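Local coordinates for arginyl-trna synthetase (Thermus thermophilus, PDB 1IQ0), which probably joins L-arginine to tRNA(Arg) at the expense of ATP, as a monomeric class I aminoacyl-tRNA synthetase, at residues 110-115 with 221-226; 160-165 with 185-190; 477-482 with 542-547; 500-505 with 563-568. All coordinates share one frame; numbering follows the deposited sequence.

Contact 1. Residues 110-115 with 221-226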
loop_
_atom_site.group_PDB
_atom_site.type_symbol
_atom_site.label_atom_id
_atom_site.label_comp_id
_atom_site.label_asym_id
_atom_site.label_seq_id
_atom_site.Cartn_x
_atom_site.Cartn_y
_atom_site.Cartn_z
ATOM N N THR A 110 -0.760 -1.005 10.279
ATOM C CA THR A 110 -1.313 -1.956 11.241
ATOM C C THR A 110 -1.338 -1.185 12.566
ATOM O O THR A 110 -2.250 -0.392 12.794
ATOM C CB THR A 110 -0.455 -3.241 11.348
ATOM O OG1 THR A 110 -0.258 -3.793 10.039
ATOM C CG2 THR A 110 -1.172 -4.296 12.211
ATOM N N SER A 111 -0.340 -1.387 13.424
ATOM C CA SER A 111 -0.266 -0.648 14.686
ATOM C C SER A 111 -1.589 -0.547 15.430
ATOM O O SER A 111 -2.044 0.551 15.732
ATOM C CB SER A 111 0.237 0.776 14.424
ATOM O OG SER A 111 1.505 0.766 13.800
ATOM N N VAL A 112 -2.203 -1.676 15.740
ATOM C CA VAL A 112 -3.481 -1.647 16.442
ATOM C C VAL A 112 -3.268 -1.844 17.933
ATOM O O VAL A 112 -2.236 -2.374 18.352
ATOM C CB VAL A 112 -4.423 -2.768 15.940
ATOM C CG1 VAL A 112 -4.649 -2.624 14.437
ATOM C CG2 VAL A 112 -3.821 -4.127 16.248
ATOM N N ASN A 113 -4.233 -1.402 18.735
ATOM C CA ASN A 113 -4.127 -1.589 20.168
ATOM C C ASN A 113 -3.998 -3.088 20.406
ATOM O O ASN A 113 -4.787 -3.878 19.886
ATOM C CB ASN A 113 -5.364 -1.034 20.876
ATOM C CG ASN A 113 -5.343 0.480 20.967
ATOM O OD1 ASN A 113 -4.316 1.071 21.281
ATOM N ND2 ASN A 113 -6.479 1.110 20.702
ATOM N N PRO A 114 -2.976 -3.504 21.170
ATOM C CA PRO A 114 -2.784 -4.933 21.441
ATOM C C PRO A 114 -3.652 -5.399 22.608
ATOM O O PRO A 114 -3.138 -5.888 23.606
ATOM C CB PRO A 114 -1.294 -5.022 21.749
ATOM C CG PRO A 114 -1.035 -3.710 22.466
ATOM C CD PRO A 114 -1.829 -2.706 21.644
ATOM N N ASN A 115 -4.967 -5.272 22.464
ATOM C CA ASN A 115 -5.876 -5.629 23.547
ATOM C C ASN A 115 -7.028 -6.564 23.171
ATOM O O ASN A 115 -7.818 -6.943 24.031
ATOM C CB ASN A 115 -6.439 -4.341 24.152
ATOM C CG ASN A 115 -7.387 -3.630 23.209
ATOM O OD1 ASN A 115 -7.155 -3.588 21.996
ATOM N ND2 ASN A 115 -8.462 -3.064 23.758
ATOM N N LEU A 221 1.004 -11.658 19.959
ATOM C CA LEU A 221 1.382 -12.842 19.199
ATOM C C LEU A 221 0.183 -13.430 18.447
ATOM O O LEU A 221 0.318 -13.846 17.296
ATOM C CB LEU A 221 2.010 -13.890 20.121
ATOM C CG LEU A 221 3.454 -13.552 20.540
ATOM C CD1 LEU A 221 3.964 -14.567 21.574
ATOM C CD2 LEU A 221 4.353 -13.568 19.308
ATOM N N ALA A 222 -0.986 -13.440 19.088
ATOM C CA ALA A 222 -2.200 -13.962 18.460
ATOM C C ALA A 222 -2.697 -13.014 17.366
ATOM O O ALA A 222 -3.217 -13.454 16.342
ATOM C CB ALA A 222 -3.299 -14.181 19.517
ATOM N N GLN A 223 -2.542 -11.709 17.577
ATOM C CA GLN A 223 -2.961 -10.751 16.560
ATOM C C GLN A 223 -2.059 -10.944 15.351
ATOM O O GLN A 223 -2.493 -10.808 14.208
ATOM C CB GLN A 223 -2.787 -9.311 17.040
ATOM C CG GLN A 223 -3.660 -8.879 18.188
ATOM C CD GLN A 223 -3.361 -7.448 18.567
ATOM O OE1 GLN A 223 -2.203 -7.089 18.753
ATOM N NE2 GLN A 223 -4.396 -6.620 18.674
ATOM N N MET A 224 -0.795 -11.255 15.620
ATOM C CA MET A 224 0.189 -11.438 14.562
ATOM C C MET A 224 -0.132 -12.625 13.661
ATOM O O MET A 224 0.296 -12.655 12.508
ATOM C CB MET A 224 1.591 -11.590 15.160
ATOM C CG MET A 224 2.713 -11.435 14.143
ATOM S SD MET A 224 4.299 -11.042 14.933
ATOM C CE MET A 224 3.862 -9.543 15.800
ATOM N N ALA A 225 -0.878 -13.599 14.177
ATOM C CA ALA A 225 -1.248 -14.755 13.363
ATOM C C ALA A 225 -2.188 -14.266 12.257
ATOM O O ALA A 225 -2.150 -14.757 11.127
ATOM C CB ALA A 225 -1.935 -15.813 14.221
ATOM N N THR A 226 -3.023 -13.287 12.594
ATOM C CA THR A 226 -3.962 -12.706 11.642
ATOM C C THR A 226 -3.195 -11.875 10.598
ATOM O O THR A 226 -3.486 -11.938 9.400
ATOM C CB THR A 226 -4.980 -11.799 12.364
ATOM O OG1 THR A 226 -5.603 -12.536 13.421
ATOM C CG2 THR A 226 -6.050 -11.307 11.396
HETATM O O HOH W 1 -0.899 -4.686 18.286
#
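Gln223 reaches from helix 213-229 to the loop 110-115, bonding to it directly through NE2 and by way of a water through OE1. With CG anti to the carbonyl carbon (chi1 -66°) and an extended chain beyond, the side chain carries its amide to the loop. NE2 donates to Asn113 O at 3.0 Å, with an N-H...O angle of 152°; the acceptor lies in the amide plane of Gln223, while the donor is tilted from the carbonyl plane of Asn113. NE2 also bonds to Lys116 O, and these two carbonyls together fix the rotation of the amide. OE1 accepts from a water 2.8 Å away that also donates to Val112 O. The three carbonyls, of Val112, Asn113 and Lys116, all lie in the predicted HIGH motif, the class I signature that follows strand 104-108, and Pro114 centres an inverse gamma turn there. The remaining contacts are van der Waals ones, carbon against the polar atoms of the amide. Val112 CG2 packs 3.5 Å from Gln223 NE2, the two side chains passing in opposite directions, and Pro114 CA comes within 3.5 Å of Gln223 OE1.

Contact 2. Residues 160-165 with 185-190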
loop_
_atom_site.group_PDB
_atom_site.type_symbol
_atom_site.label_atom_id
_atom_site.label_comp_id
_atom_site.label_asym_id
_atom_site.label_seq_id
_atom_site.Cartn_x
_atom_site.Cartn_y
_atom_site.Cartn_z
ATOM N N LEU A 160 -6.514 -6.212 30.264
ATOM C CA LEU A 160 -5.753 -6.919 31.292
ATOM C C LEU A 160 -6.498 -6.849 32.629
ATOM O O LEU A 160 -6.490 -7.801 33.402
ATOM C CB LEU A 160 -4.348 -6.327 31.432
ATOM C CG LEU A 160 -3.466 -6.507 30.190
ATOM C CD1 LEU A 160 -2.050 -5.982 30.459
ATOM C CD2 LEU A 160 -3.423 -7.981 29.826
ATOM N N PHE A 161 -7.143 -5.718 32.895
ATOM C CA PHE A 161 -7.910 -5.574 34.123
ATOM C C PHE A 161 -9.102 -6.538 34.087
ATOM O O PHE A 161 -9.357 -7.263 35.053
ATOM C CB PHE A 161 -8.434 -4.146 34.275
ATOM C CG PHE A 161 -9.469 -4.003 35.354
ATOM C CD1 PHE A 161 -9.107 -4.086 36.697
ATOM C CD2 PHE A 161 -10.813 -3.846 35.027
ATOM C CE1 PHE A 161 -10.070 -4.020 37.702
ATOM C CE2 PHE A 161 -11.785 -3.777 36.021
ATOM C CZ PHE A 161 -11.412 -3.865 37.365
ATOM N N ALA A 162 -9.826 -6.540 32.966
ATOM C CA ALA A 162 -10.990 -7.405 32.799
ATOM C C ALA A 162 -10.660 -8.889 32.992
ATOM O O ALA A 162 -11.413 -9.619 33.633
ATOM C CB ALA A 162 -11.612 -7.186 31.421
ATOM N N LEU A 163 -9.544 -9.335 32.425
ATOM C CA LEU A 163 -9.136 -10.728 32.550
ATOM C C LEU A 163 -8.982 -11.137 34.013
ATOM O O LEU A 163 -9.361 -12.238 34.401
ATOM C CB LEU A 163 -7.814 -10.961 31.809
ATOM C CG LEU A 163 -7.941 -10.955 30.284
ATOM C CD1 LEU A 163 -6.557 -10.903 29.634
ATOM C CD2 LEU A 163 -8.701 -12.200 29.843
ATOM N N ARG A 164 -8.431 -10.245 34.824
ATOM C CA ARG A 164 -8.225 -10.524 36.240
ATOM C C ARG A 164 -9.517 -10.339 37.037
ATOM O O ARG A 164 -9.925 -11.225 37.782
ATOM C CB ARG A 164 -7.141 -9.596 36.787
ATOM C CG ARG A 164 -6.497 -10.056 38.077
ATOM C CD ARG A 164 -5.409 -9.079 38.489
ATOM N NE ARG A 164 -4.541 -9.610 39.535
ATOM C CZ ARG A 164 -3.731 -10.653 39.383
ATOM N NH1 ARG A 164 -3.673 -11.287 38.219
ATOM N NH2 ARG A 164 -2.973 -11.058 40.393
ATOM N N HIS A 165 -10.154 -9.185 36.856
ATOM C CA HIS A 165 -11.385 -8.838 37.558
ATOM C C HIS A 165 -12.474 -9.895 37.446
ATOM O O HIS A 165 -13.157 -10.189 38.426
ATOM C CB HIS A 165 -11.920 -7.495 37.048
ATOM C CG HIS A 165 -13.138 -7.014 37.775
ATOM N ND1 HIS A 165 -14.391 -6.987 37.197
ATOM C CD2 HIS A 165 -13.296 -6.543 39.035
ATOM C CE1 HIS A 165 -15.267 -6.519 38.069
ATOM N NE2 HIS A 165 -14.628 -6.241 39.192
ATOM N N VAL A 185 -14.982 -7.034 26.084
ATOM C CA VAL A 185 -16.403 -6.817 25.828
ATOM C C VAL A 185 -17.251 -6.950 27.093
ATOM O O VAL A 185 -18.199 -6.190 27.279
ATOM C CB VAL A 185 -16.953 -7.797 24.752
ATOM C CG1 VAL A 185 -18.489 -7.718 24.699
ATOM C CG2 VAL A 185 -16.373 -7.444 23.382
ATOM N N ARG A 186 -16.930 -7.908 27.960
ATOM C CA ARG A 186 -17.718 -8.048 29.177
ATOM C C ARG A 186 -17.563 -6.791 30.033
ATOM O O ARG A 186 -18.546 -6.257 30.546
ATOM C CB ARG A 186 -17.308 -9.272 30.000
ATOM C CG ARG A 186 -18.477 -9.758 30.847
ATOM C CD ARG A 186 -18.109 -10.234 32.236
ATOM N NE ARG A 186 -17.573 -11.587 32.247
ATOM C CZ ARG A 186 -17.620 -12.389 33.306
ATOM N NH1 ARG A 186 -18.187 -11.970 34.429
ATOM N NH2 ARG A 186 -17.092 -13.604 33.247
ATOM N N LEU A 187 -16.327 -6.315 30.167
ATOM C CA LEU A 187 -16.058 -5.114 30.952
ATOM C C LEU A 187 -16.925 -3.938 30.510
ATOM O O LEU A 187 -17.531 -3.260 31.343
ATOM C CB LEU A 187 -14.579 -4.713 30.848
ATOM C CG LEU A 187 -14.207 -3.406 31.571
ATOM C CD1 LEU A 187 -14.422 -3.575 33.069
ATOM C CD2 LEU A 187 -12.753 -3.031 31.282
ATOM N N HIS A 188 -16.986 -3.691 29.203
ATOM C CA HIS A 188 -17.778 -2.575 28.687
ATOM C C HIS A 188 -19.288 -2.777 28.688
ATOM O O HIS A 188 -20.037 -1.856 28.367
ATOM C CB HIS A 188 -17.319 -2.191 27.279
ATOM C CG HIS A 188 -16.167 -1.239 27.271
ATOM N ND1 HIS A 188 -14.864 -1.642 27.475
ATOM C CD2 HIS A 188 -16.130 0.109 27.161
ATOM C CE1 HIS A 188 -14.077 -0.583 27.490
ATOM N NE2 HIS A 188 -14.820 0.492 27.303
ATOM N N GLN A 189 -19.738 -3.976 29.036
ATOM C CA GLN A 189 -21.170 -4.244 29.099
ATOM C C GLN A 189 -21.544 -4.290 30.573
ATOM O O GLN A 189 -22.720 -4.368 30.929
ATOM C CB GLN A 189 -21.513 -5.588 28.445
ATOM C CG GLN A 189 -21.240 -5.653 26.954
ATOM C CD GLN A 189 -21.710 -6.957 26.333
ATOM O OE1 GLN A 189 -21.460 -8.039 26.865
ATOM N NE2 GLN A 189 -22.385 -6.861 25.195
ATOM N N ASP A 190 -20.525 -4.238 31.428
ATOM C CA ASP A 190 -20.739 -4.292 32.866
ATOM C C ASP A 190 -21.467 -3.043 33.358
ATOM O O ASP A 190 -21.035 -1.916 33.101
ATOM C CB ASP A 190 -19.403 -4.436 33.591
ATOM C CG ASP A 190 -19.574 -4.844 35.039
ATOM O OD1 ASP A 190 -20.494 -4.310 35.696
ATOM O OD2 ASP A 190 -18.786 -5.689 35.522
#
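The ring of Phe161 meets Leu187 at its edge: the methyl CD1 of Leu187 lies close to the ring plane, 4.0 Å from Phe161 CE2 and 4.1 Å from Phe161 CD2. One face of the same ring is covered from within its own helix by His165 CB, one turn further on, offset toward the rim. The imidazole of His165 in turn has Asp190 near its plane at the edge, but the approach is loose, 4.4 Å from His165 CE1 to Asp190 OD2. The carboxylate of Asp190 is held elsewhere, by the hydroxyl of Tyr166 and the backbone N of Glu192, which tie it to the chain just beyond each segment.

Leu187 carries most of the contact. CG anti to the backbone N (chi1 176°) directs its branch toward the other helix, and chi2 near 64° sets CD1 at the edge of the Phe161 ring, the two side chains crossing at about a right angle, while its CB rests 3.9 Å from Ala162 CB. The small alanine allows a close approach of the backbones, with the CA atoms of Ala162 and Leu187 5.9 Å apart. Ile200 of helix 197-208 touches both Phe161 and Leu187, adding a third helix to this apolar cluster. This is close packing of the consecutive helices 154-165 and 176-189, which lie in the helical stretch between the adjacent parallel strands 141-149 and 236-239 of the class I catalytic domain.

Contact 3. Residues 477-482 with 542-547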
loop_
_atom_site.group_PDB
_atom_site.type_symbol
_atom_site.label_atom_id
_atom_site.label_comp_id
_atom_site.label_asym_id
_atom_site.label_seq_id
_atom_site.Cartn_x
_atom_site.Cartn_y
_atom_site.Cartn_z
ATOM N N HIS A 477 -4.691 -15.393 -14.738
ATOM C CA HIS A 477 -3.322 -15.877 -14.615
ATOM C C HIS A 477 -3.267 -17.394 -14.771
ATOM O O HIS A 477 -2.397 -17.919 -15.468
ATOM C CB HIS A 477 -2.716 -15.504 -13.257
ATOM C CG HIS A 477 -1.395 -16.161 -12.996
ATOM N ND1 HIS A 477 -1.287 -17.428 -12.464
ATOM C CD2 HIS A 477 -0.128 -15.755 -13.257
ATOM C CE1 HIS A 477 -0.013 -17.775 -12.407
ATOM N NE2 HIS A 477 0.711 -16.776 -12.883
ATOM N N ALA A 478 -4.187 -18.091 -14.108
ATOM C CA ALA A 478 -4.224 -19.550 -14.174
ATOM C C ALA A 478 -4.547 -20.038 -15.591
ATOM O O ALA A 478 -4.006 -21.038 -16.045
ATOM C CB ALA A 478 -5.253 -20.103 -13.168
ATOM N N ARG A 479 -5.425 -19.325 -16.285
ATOM C CA ARG A 479 -5.792 -19.691 -17.649
ATOM C C ARG A 479 -4.564 -19.570 -18.561
ATOM O O ARG A 479 -4.266 -20.474 -19.333
ATOM C CB ARG A 479 -6.902 -18.771 -18.163
ATOM C CG ARG A 479 -7.481 -19.170 -19.519
ATOM C CD ARG A 479 -8.816 -19.895 -19.365
ATOM N NE ARG A 479 -9.933 -19.139 -19.935
ATOM C CZ ARG A 479 -10.266 -17.901 -19.579
ATOM N NH1 ARG A 479 -9.569 -17.263 -18.645
ATOM N NH2 ARG A 479 -11.300 -17.298 -20.155
ATOM N N ALA A 480 -3.858 -18.448 -18.467
ATOM C CA ALA A 480 -2.670 -18.226 -19.287
ATOM C C ALA A 480 -1.612 -19.278 -18.973
ATOM O O ALA A 480 -0.993 -19.842 -19.874
ATOM C CB ALA A 480 -2.108 -16.827 -19.030
ATOM N N HIS A 481 -1.416 -19.543 -17.688
ATOM C CA HIS A 481 -0.429 -20.523 -17.253
ATOM C C HIS A 481 -0.755 -21.944 -17.727
ATOM O O HIS A 481 0.153 -22.707 -18.065
ATOM C CB HIS A 481 -0.305 -20.502 -15.723
ATOM C CG HIS A 481 0.854 -21.293 -15.200
ATOM N ND1 HIS A 481 0.817 -22.664 -15.047
ATOM C CD2 HIS A 481 2.095 -20.906 -14.814
ATOM C CE1 HIS A 481 1.982 -23.086 -14.587
ATOM N NE2 HIS A 481 2.775 -22.040 -14.439
ATOM N N SER A 482 -2.040 -22.302 -17.755
ATOM C CA SER A 482 -2.424 -23.646 -18.190
ATOM C C SER A 482 -2.016 -23.885 -19.648
ATOM O O SER A 482 -1.646 -24.995 -20.020
ATOM C CB SER A 482 -3.935 -23.862 -18.028
ATOM O OG SER A 482 -4.657 -23.125 -18.998
ATOM N N TYR A 542 -9.010 -11.253 -25.550
ATOM C CA TYR A 542 -8.047 -11.822 -26.478
ATOM C C TYR A 542 -8.267 -13.337 -26.577
ATOM O O TYR A 542 -8.387 -13.886 -27.669
ATOM C CB TYR A 542 -6.630 -11.528 -25.981
ATOM C CG TYR A 542 -5.516 -12.150 -26.792
ATOM C CD1 TYR A 542 -5.148 -11.623 -28.036
ATOM C CD2 TYR A 542 -4.801 -13.246 -26.299
ATOM C CE1 TYR A 542 -4.094 -12.163 -28.761
ATOM C CE2 TYR A 542 -3.748 -13.796 -27.017
ATOM C CZ TYR A 542 -3.397 -13.247 -28.249
ATOM O OH TYR A 542 -2.338 -13.774 -28.953
ATOM N N TYR A 543 -8.335 -14.005 -25.428
ATOM C CA TYR A 543 -8.534 -15.456 -25.394
ATOM C C TYR A 543 -9.873 -15.900 -25.998
ATOM O O TYR A 543 -9.935 -16.891 -26.724
ATOM C CB TYR A 543 -8.459 -15.960 -23.955
ATOM C CG TYR A 543 -8.662 -17.460 -23.815
ATOM C CD1 TYR A 543 -7.586 -18.341 -23.919
ATOM C CD2 TYR A 543 -9.930 -17.990 -23.562
ATOM C CE1 TYR A 543 -7.762 -19.709 -23.770
ATOM C CE2 TYR A 543 -10.117 -19.367 -23.412
ATOM C CZ TYR A 543 -9.027 -20.215 -23.518
ATOM O OH TYR A 543 -9.200 -21.570 -23.384
ATOM N N ASN A 544 -10.934 -15.162 -25.687
ATOM C CA ASN A 544 -12.271 -15.482 -26.166
ATOM C C ASN A 544 -12.603 -15.100 -27.608
ATOM O O ASN A 544 -13.614 -15.553 -28.135
ATOM C CB ASN A 544 -13.328 -14.845 -25.249
ATOM C CG ASN A 544 -13.276 -15.387 -23.837
ATOM O OD1 ASN A 544 -13.060 -16.581 -23.626
ATOM N ND2 ASN A 544 -13.485 -14.514 -22.858
ATOM N N ALA A 545 -11.775 -14.273 -28.240
ATOM C CA ALA A 545 -12.052 -13.830 -29.607
ATOM C C ALA A 545 -12.341 -14.974 -30.575
ATOM O O ALA A 545 -11.663 -16.005 -30.558
ATOM C CB ALA A 545 -10.888 -12.994 -30.132
ATOM N N ARG A 546 -13.356 -14.772 -31.414
ATOM C CA ARG A 546 -13.768 -15.740 -32.427
ATOM C C ARG A 546 -14.155 -14.994 -33.706
ATOM O O ARG A 546 -14.591 -13.842 -33.654
ATOM C CB ARG A 546 -14.972 -16.565 -31.944
ATOM C CG ARG A 546 -14.670 -17.527 -30.786
ATOM C CD ARG A 546 -15.927 -18.280 -30.349
ATOM N NE ARG A 546 -16.395 -19.222 -31.369
ATOM C CZ ARG A 546 -15.816 -20.390 -31.642
ATOM N NH1 ARG A 546 -14.739 -20.785 -30.969
ATOM N NH2 ARG A 546 -16.306 -21.163 -32.603
ATOM N N GLU A 547 -13.985 -15.660 -34.846
ATOM C CA GLU A 547 -14.326 -15.107 -36.151
ATOM C C GLU A 547 -14.541 -16.252 -37.135
ATOM O O GLU A 547 -13.813 -17.249 -37.111
ATOM C CB GLU A 547 -13.209 -14.206 -36.690
ATOM C CG GLU A 547 -13.046 -12.877 -35.971
ATOM C CD GLU A 547 -12.096 -11.944 -36.703
ATOM O OE1 GLU A 547 -12.356 -11.655 -37.893
ATOM O OE2 GLU A 547 -11.093 -11.501 -36.096
#
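Arg479 places its guanidinium over one face of the Tyr543 ring. The arginine leaves its helix with CG anti to the backbone N (chi1 -173°), then bends at both chi2 and chi3, which brings NE rather than the terminal nitrogens closest to the ring, 3.5 Å from Tyr543 CE2. Tyr543 likewise has CG anti to its backbone N (chi1 180°), an orientation that carries the ring from the end of helix 525-544 toward helix 470-487. The two planes are inclined by 56°, and Arg479 CZ stands 4.4 Å from the ring centroid: an off-centre cation-pi contact rather than a flat stack. Arg479 NH2 lies 3.7 Å from Tyr543 CD2.

Asn544 comes in from beside the tyrosine, its OD1 4.0 Å from Arg479 NH2, while Asn540, one turn back on the helix of Tyr543, bonds to Arg479 NH1 through its own OD1. Both helices belong to the DALR anticodon-binding domain, and the contact joins them at the protein surface. Tyr543 and Asn544 are exposed and touch a crystal neighbour, which may influence their placement. Water would be expected to screen Arg479, and the contact probably combines off-centre cation-pi attraction with the bond to Asn540.

Contact 4. Residues 500-505 with 563-568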
loop_
_atom_site.group_PDB
_atom_site.type_symbol
_atom_site.label_atom_id
_atom_site.label_comp_id
_atom_site.label_asym_id
_atom_site.label_seq_id
_atom_site.Cartn_x
_atom_site.Cartn_y
_atom_site.Cartn_z
ATOM N N PRO A 500 -3.631 -7.919 -35.395
ATOM C CA PRO A 500 -4.048 -6.811 -34.532
ATOM C C PRO A 500 -4.356 -7.278 -33.101
ATOM O O PRO A 500 -4.321 -6.476 -32.164
ATOM C CB PRO A 500 -5.285 -6.267 -35.245
ATOM C CG PRO A 500 -4.941 -6.481 -36.696
ATOM C CD PRO A 500 -4.369 -7.894 -36.673
ATOM N N TYR A 501 -4.656 -8.569 -32.933
ATOM C CA TYR A 501 -4.947 -9.114 -31.602
ATOM C C TYR A 501 -3.679 -9.151 -30.757
ATOM O O TYR A 501 -3.711 -8.823 -29.571
ATOM C CB TYR A 501 -5.506 -10.537 -31.684
ATOM C CG TYR A 501 -6.922 -10.641 -32.209
ATOM C CD1 TYR A 501 -7.172 -11.039 -33.521
ATOM C CD2 TYR A 501 -8.013 -10.364 -31.384
ATOM C CE1 TYR A 501 -8.480 -11.163 -34.002
ATOM C CE2 TYR A 501 -9.323 -10.486 -31.853
ATOM C CZ TYR A 501 -9.546 -10.889 -33.165
ATOM O OH TYR A 501 -10.834 -11.023 -33.626
ATOM N N GLU A 502 -2.570 -9.582 -31.357
ATOM C CA GLU A 502 -1.302 -9.637 -30.639
ATOM C C GLU A 502 -0.853 -8.214 -30.298
ATOM O O GLU A 502 -0.408 -7.947 -29.184
ATOM C CB GLU A 502 -0.211 -10.306 -31.488
ATOM C CG GLU A 502 -0.250 -11.825 -31.507
ATOM C CD GLU A 502 -1.509 -12.363 -32.145
ATOM O OE1 GLU A 502 -2.253 -13.082 -31.445
ATOM O OE2 GLU A 502 -1.757 -12.064 -33.341
ATOM N N ARG A 503 -0.982 -7.312 -31.265
ATOM C CA ARG A 503 -0.569 -5.926 -31.080
ATOM C C ARG A 503 -1.327 -5.242 -29.950
ATOM O O ARG A 503 -0.723 -4.643 -29.065
ATOM C CB ARG A 503 -0.761 -5.140 -32.380
ATOM C CG ARG A 503 -0.276 -3.697 -32.296
ATOM C CD ARG A 503 -0.592 -2.909 -33.560
ATOM N NE ARG A 503 -0.435 -1.470 -33.349
ATOM C CZ ARG A 503 0.733 -0.851 -33.222
ATOM N NH1 ARG A 503 1.860 -1.544 -33.294
ATOM N NH2 ARG A 503 0.775 0.456 -33.015
ATOM N N ALA A 504 -2.653 -5.332 -29.986
ATOM C CA ALA A 504 -3.493 -4.718 -28.964
ATOM C C ALA A 504 -3.153 -5.235 -27.566
ATOM O O ALA A 504 -3.067 -4.459 -26.620
ATOM C CB ALA A 504 -4.973 -4.977 -29.276
ATOM N N LEU A 505 -2.964 -6.543 -27.430
ATOM C CA LEU A 505 -2.633 -7.118 -26.131
ATOM C C LEU A 505 -1.234 -6.701 -25.676
ATOM O O LEU A 505 -1.028 -6.354 -24.518
ATOM C CB LEU A 505 -2.716 -8.644 -26.179
ATOM C CG LEU A 505 -2.313 -9.370 -24.887
ATOM C CD1 LEU A 505 -3.160 -8.865 -23.713
ATOM C CD2 LEU A 505 -2.504 -10.864 -25.070
ATOM N N ARG A 563 2.605 -19.607 -33.434
ATOM C CA ARG A 563 2.429 -20.346 -32.186
ATOM C C ARG A 563 3.445 -19.850 -31.162
ATOM O O ARG A 563 3.091 -19.553 -30.023
ATOM C CB ARG A 563 2.590 -21.858 -32.423
ATOM C CG ARG A 563 2.799 -22.676 -31.145
ATOM C CD ARG A 563 2.555 -24.183 -31.343
ATOM N NE ARG A 563 2.941 -24.952 -30.153
ATOM C CZ ARG A 563 2.358 -26.083 -29.753
ATOM N NH1 ARG A 563 1.340 -26.609 -30.435
ATOM N NH2 ARG A 563 2.800 -26.700 -28.664
ATOM N N GLU A 564 4.703 -19.749 -31.579
ATOM C CA GLU A 564 5.766 -19.277 -30.701
ATOM C C GLU A 564 5.480 -17.837 -30.256
ATOM O O GLU A 564 5.632 -17.501 -29.085
ATOM C CB GLU A 564 7.119 -19.340 -31.422
ATOM C CG GLU A 564 7.679 -20.741 -31.680
ATOM C CD GLU A 564 6.782 -21.613 -32.557
ATOM O OE1 GLU A 564 6.078 -21.079 -33.439
ATOM O OE2 GLU A 564 6.795 -22.845 -32.371
ATOM N N LEU A 565 5.063 -16.988 -31.189
ATOM C CA LEU A 565 4.751 -15.602 -30.854
ATOM C C LEU A 565 3.667 -15.529 -29.781
ATOM O O LEU A 565 3.807 -14.795 -28.798
ATOM C CB LEU A 565 4.278 -14.840 -32.095
ATOM C CG LEU A 565 3.613 -13.482 -31.837
ATOM C CD1 LEU A 565 4.591 -12.528 -31.153
ATOM C CD2 LEU A 565 3.139 -12.898 -33.148
ATOM N N ARG A 566 2.585 -16.285 -29.969
ATOM C CA ARG A 566 1.493 -16.273 -29.006
ATOM C C ARG A 566 1.886 -16.859 -27.661
ATOM O O ARG A 566 1.417 -16.392 -26.620
ATOM C CB ARG A 566 0.259 -16.978 -29.577
ATOM C CG ARG A 566 -0.442 -16.095 -30.605
ATOM C CD ARG A 566 -1.674 -16.711 -31.230
ATOM N NE ARG A 566 -2.273 -15.745 -32.149
ATOM C CZ ARG A 566 -3.029 -16.063 -33.193
ATOM N NH1 ARG A 566 -3.296 -17.339 -33.469
ATOM N NH2 ARG A 566 -3.503 -15.101 -33.967
ATOM N N LEU A 567 2.755 -17.865 -27.668
ATOM C CA LEU A 567 3.202 -18.466 -26.418
ATOM C C LEU A 567 4.033 -17.454 -25.615
ATOM O O LEU A 567 3.882 -17.355 -24.397
ATOM C CB LEU A 567 4.016 -19.737 -26.687
ATOM C CG LEU A 567 3.206 -20.990 -27.049
ATOM C CD1 LEU A 567 4.136 -22.101 -27.505
ATOM C CD2 LEU A 567 2.394 -21.440 -25.840
ATOM N N SER A 568 4.901 -16.702 -26.292
ATOM C CA SER A 568 5.725 -15.702 -25.608
ATOM C C SER A 568 4.856 -14.561 -25.081
ATOM O O SER A 568 5.115 -14.013 -24.011
ATOM C CB SER A 568 6.797 -15.143 -26.546
ATOM O OG SER A 568 7.764 -16.130 -26.856
#
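Glu502 and Arg566 meet at about a right angle in a buried salt bridge, with Arg566 NE donating to Glu502 OE1 at 2.8 Å and an N-H...O angle of 163°. The oxygen lies near the guanidinium plane, at its edge, but the nitrogen approaches OE1 from above the carboxylate plane; with the two planes 51° apart, the pair does not form the flat, two-pronged arrangement. Arg566 runs extended from CG to NE, whereas Glu502 bends at chi2 (64°), which turns its carboxylate toward that nitrogen. The bridge joins helices 500-509 and 562-583 within the helical DALR anticodon-binding domain. Second partners fix both groups: the hydroxyl of Tyr542 also bonds to Glu502 OE1, Thr499 OG1 bonds to OE2, and Arg566 NH1 is held by Pro554 O. The opposite charge and the extra bonds would be expected to offset the cost of burying the two charges. Nearer its backbone, the aliphatic part of Glu502 crosses Leu565 at a slant, its CG 3.9 Å from Leu565 CD2.

Contacts 1 and 2 belong to the catalytic domain, contacts 3 and 4 to the anticodon-binding domain, and the centres of contacts 2 and 4 lie about 63 Å apart. Contacts 1, 2 and 4 are buried; contact 3 is at the surface. The chemistry does not follow burial alone: contacts 1 and 4 are polar, contact 2 mainly apolar, and contact 3 a cation-pi pair. Contacts 3 and 4 alternate along the chain and touch, with centres about 11 Å apart, for example through Glu547 and Tyr501. Contact 2 falls along the chain between the two segments of contact 1; their nearest atoms are about 6 Å apart, but helix 176-189 of contact 2 also touches Asn115 and Gln223 of contact 1.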